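PDB 5MIF: 'Carboxyl esterase 2 from Tuber melanosporum Mel28, which probably hydrolyses carboxylic esters as a fungal, archaea-like carboxylesterase of the alpha/beta hydrolase fold. Local coordinates for residues Y156-P159 with N160-Y164; D147-T151 with P152-Y156. All coordinates share one frame; numbering follows the deposited sequence.

Leaving strand 142-147, the chain runs through the loop of contact 2 and enters helix 158-173 at contact 1. In 147-151 with 152-156 the loop reverses round the cis peptide before P152; in 156-164 a second cis peptide, before P157, leads into the first turn of the helix. Neither contact nests in the other: they follow in sequence and share Y156. They also touch in space, since Q162 OE1 reaches back to T149 N at 2.7 Å, probably a hydrogen bond, and P159 CG packs against V154 CG2. Together they make the connection from strand 142-147 of the central sheet into helix 158-173, with helix 241-251 touching both.

Contact 1: Y156-P159 with N160-Y164; sequences YPVP and NEQCY
Q162 N gives its hydrogen to V158 O at 2.8 Å, nearly along the C=O axis, in the first turn of helix 158-173. P157 sits at the N-cap; P157 O accepts E161 N at 2.9 Å, within the carbonyl plane, and C163 N bonds to P159 O at 3.0 Å. Side chains pack back onto the same carbonyls. E161 CG lies 3.3 Å from P157 O, and the bend at chi2 (-68°) carries its own carboxylate off to a salt bridge with R206. With the peptide before it cis, P157 lies with CB over the centre of one face of the Y156 ring, while N160 meets the ring obliquely, amide and ring planes 87° apart. N160 OD1 is 3.6 Å from Y156 CD1 and is a buried oxygen with no polar partner in the model; ND2, by contrast, is held by S198 and E194. Q162 runs extended beyond CG, which rests 3.3 Å from V158 O, and OE1 goes on to T149 N. The turn packs against two helices: 191-206 meets E161, C163 and Y164, and 241-251 brings F251 against P159 and N160.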
# COMPACT_ATOMS: atom_id res chain seq x y z
N TYR A 156 25.85 -8.55 17.44
CA TYR A 156 25.79 -9.39 16.25
C TYR A 156 26.83 -10.49 16.37
O TYR A 156 27.96 -10.23 16.79
CB TYR A 156 26.04 -8.55 15.00
CG TYR A 156 26.30 -9.38 13.77
CD1 TYR A 156 25.25 -9.90 13.02
CD2 TYR A 156 27.60 -9.67 13.36
CE1 TYR A 156 25.48 -10.67 11.92
CE2 TYR A 156 27.84 -10.44 12.25
CZ TYR A 156 26.77 -10.94 11.52
OH TYR A 156 26.99 -11.71 10.42
N PRO A 157 26.48 -11.73 15.97
CA PRO A 157 25.24 -12.25 15.41
C PRO A 157 24.33 -12.93 16.43
O PRO A 157 23.50 -13.75 16.05
CB PRO A 157 25.74 -13.29 14.40
CG PRO A 157 26.93 -13.89 15.12
CD PRO A 157 27.55 -12.75 15.93
N VAL A 158 24.49 -12.61 17.70
CA VAL A 158 23.75 -13.32 18.73
C VAL A 158 22.22 -13.07 18.66
O VAL A 158 21.45 -14.03 18.72
CB VAL A 158 24.32 -12.99 20.14
CG1 VAL A 158 23.43 -13.54 21.24
CG2 VAL A 158 25.73 -13.56 20.27
N PRO A 159 21.77 -11.80 18.51
CA PRO A 159 20.31 -11.64 18.38
C PRO A 159 19.76 -12.38 17.13
O PRO A 159 18.67 -12.96 17.20
CB PRO A 159 20.12 -10.13 18.27
CG PRO A 159 21.37 -9.54 18.96
CD PRO A 159 22.47 -10.50 18.57
N ASN A 160 20.51 -12.35 16.03
CA ASN A 160 20.14 -13.09 14.84
C ASN A 160 19.96 -14.58 15.13
O ASN A 160 18.97 -15.19 14.72
CB ASN A 160 21.21 -12.91 13.76
CG ASN A 160 21.58 -11.45 13.56
OD1 ASN A 160 22.08 -10.80 14.48
ND2 ASN A 160 21.36 -10.94 12.36
N GLU A 161 20.94 -15.17 15.82
CA GLU A 161 20.92 -16.59 16.11
C GLU A 161 19.87 -16.93 17.17
O GLU A 161 19.33 -18.03 17.17
CB GLU A 161 22.30 -17.09 16.53
CG GLU A 161 23.36 -17.00 15.42
CD GLU A 161 23.13 -17.96 14.25
OE1 GLU A 161 22.29 -18.87 14.36
OE2 GLU A 161 23.82 -17.82 13.22
N GLN A 162 19.61 -15.99 18.08
CA GLN A 162 18.52 -16.19 19.03
C GLN A 162 17.21 -16.32 18.28
O GLN A 162 16.42 -17.24 18.52
CB GLN A 162 18.43 -15.03 20.02
CG GLN A 162 19.48 -15.03 21.13
CD GLN A 162 19.26 -13.93 22.14
OE1 GLN A 162 19.02 -12.78 21.77
NE2 GLN A 162 19.29 -14.28 23.42
N CYS A 163 16.97 -15.38 17.35
CA CYS A 163 15.75 -15.36 16.55
C CYS A 163 15.66 -16.62 15.71
O CYS A 163 14.60 -17.24 15.63
CB CYS A 163 15.72 -14.13 15.66
SG CYS A 163 15.48 -12.62 16.58
N TYR A 164 16.77 -16.98 15.07
CA TYR A 164 16.80 -18.21 14.29
C TYR A 164 16.47 -19.41 15.18
O TYR A 164 15.63 -20.23 14.81
CB TYR A 164 18.15 -18.39 13.60
CG TYR A 164 18.21 -19.69 12.84
CD1 TYR A 164 17.65 -19.80 11.58
CD2 TYR A 164 18.80 -20.82 13.39
CE1 TYR A 164 17.70 -20.99 10.88
CE2 TYR A 164 18.85 -22.01 12.71
CZ TYR A 164 18.29 -22.10 11.45
OH TYR A 164 18.34 -23.29 10.77

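Contact 2: D147-T151 with P152-Y156; sequences DYTLT and PKVAY
L150 O faces K153 N at 3.2 Å across a tight turn, a weak hydrogen bond (121° at the hydrogen) closing a type VI turn with cis P152 at its third position. The cis peptide brings the flanking residues together, and T151 CB lies 3.4 Å from P152 CA, closer than usual for two carbons. Beyond the turn V154 folds back over the incoming chain. Its CG2 reaches T149 CB at 3.8 Å, and both of its methyls meet T149 CG2, the two side chains crossing at about a right angle. CG2 of T149 stands anti to the backbone N, which sets this methyl against V154 and within 4.0 Å of K153 CB. K153 lays its CB against L150 O, beside the weak bond. Within the turn, T151 directs CG2 to V154 O at 3.5 Å, and the same oxygen receives a CA-H...O contact from T151 CA at 146°. T151 OG1 makes a weak bond to W120 O, and R61 bonds to T151 O. H116 and W120 belong to the HGGGW motif, which in related esterases carries the oxyanion hole; Y148 stacks on H116. The loop lies between strand 142-147 and helix 158-173, with Y148 against Q162 and C163 of that helix and T151 against L250 and F251 of helix 241-251.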
# COMPACT_ATOMS: atom_id res chain seq x y z
N ASP A 147 11.56 -12.06 22.05
CA ASP A 147 12.13 -11.02 22.89
C ASP A 147 13.63 -11.25 23.05
O ASP A 147 14.12 -11.60 24.12
CB ASP A 147 11.41 -11.01 24.25
CG ASP A 147 11.65 -9.72 25.05
OD1 ASP A 147 12.15 -8.72 24.50
OD2 ASP A 147 11.29 -9.72 26.24
N TYR A 148 14.36 -11.07 21.95
CA TYR A 148 15.79 -11.36 21.91
C TYR A 148 16.59 -10.39 22.80
O TYR A 148 16.11 -9.30 23.15
CB TYR A 148 16.29 -11.30 20.46
CG TYR A 148 15.99 -9.96 19.81
CD1 TYR A 148 16.88 -8.91 19.92
CD2 TYR A 148 14.81 -9.76 19.11
CE1 TYR A 148 16.62 -7.69 19.33
CE2 TYR A 148 14.53 -8.52 18.52
CZ TYR A 148 15.44 -7.50 18.63
OH TYR A 148 15.17 -6.27 18.05
N THR A 149 17.81 -10.76 23.15
CA THR A 149 18.64 -9.93 24.03
C THR A 149 19.11 -8.66 23.31
O THR A 149 19.55 -8.70 22.16
CB THR A 149 19.86 -10.70 24.53
OG1 THR A 149 19.42 -11.92 25.13
CG2 THR A 149 20.63 -9.87 25.55
N LEU A 150 19.01 -7.53 24.00
CA LEU A 150 19.35 -6.23 23.42
C LEU A 150 20.84 -5.88 23.53
O LEU A 150 21.53 -6.35 24.44
CB LEU A 150 18.50 -5.15 24.07
CG LEU A 150 17.00 -5.43 23.94
CD1 LEU A 150 16.14 -4.52 24.80
CD2 LEU A 150 16.57 -5.27 22.48
N THR A 151 21.33 -5.04 22.63
CA THR A 151 22.69 -4.53 22.73
C THR A 151 22.78 -3.50 23.86
O THR A 151 21.79 -2.87 24.20
CB THR A 151 23.15 -3.88 21.41
OG1 THR A 151 22.34 -2.73 21.16
CG2 THR A 151 23.01 -4.86 20.24
N PRO A 152 23.98 -3.33 24.47
CA PRO A 152 25.21 -4.06 24.15
C PRO A 152 25.45 -5.28 25.03
O PRO A 152 26.59 -5.78 25.06
CB PRO A 152 26.30 -3.00 24.40
CG PRO A 152 25.74 -2.21 25.56
CD PRO A 152 24.22 -2.24 25.44
N LYS A 153 24.42 -5.78 25.71
CA LYS A 153 24.56 -7.00 26.50
C LYS A 153 25.07 -8.14 25.61
O LYS A 153 25.84 -8.99 26.04
CB LYS A 153 23.24 -7.36 27.17
CG LYS A 153 22.63 -6.14 27.83
CD LYS A 153 21.55 -6.45 28.86
CE LYS A 153 21.13 -5.15 29.54
NZ LYS A 153 21.32 -3.99 28.61
N VAL A 154 24.60 -8.16 24.36
CA VAL A 154 25.18 -9.01 23.33
C VAL A 154 25.42 -8.18 22.08
O VAL A 154 25.08 -7.00 22.04
CB VAL A 154 24.27 -10.20 22.99
CG1 VAL A 154 24.09 -11.11 24.20
CG2 VAL A 154 22.92 -9.70 22.45
N ALA A 155 26.03 -8.79 21.07
CA ALA A 155 26.21 -8.13 19.79
C ALA A 155 25.92 -9.09 18.65
O ALA A 155 25.77 -10.30 18.87
CB ALA A 155 27.63 -7.58 19.66
N TYR A 156 25.85 -8.55 17.44
CA TYR A 156 25.79 -9.39 16.25
C TYR A 156 26.83 -10.49 16.37
O TYR A 156 27.96 -10.23 16.79
CB TYR A 156 26.04 -8.55 15.00
CG TYR A 156 26.30 -9.38 13.77
CD1 TYR A 156 25.25 -9.90 13.02
CD2 TYR A 156 27.60 -9.67 13.36
CE1 TYR A 156 25.48 -10.67 11.92
CE2 TYR A 156 27.84 -10.44 12.25
CZ TYR A 156 26.77 -10.94 11.52
OH TYR A 156 26.99 -11.71 10.42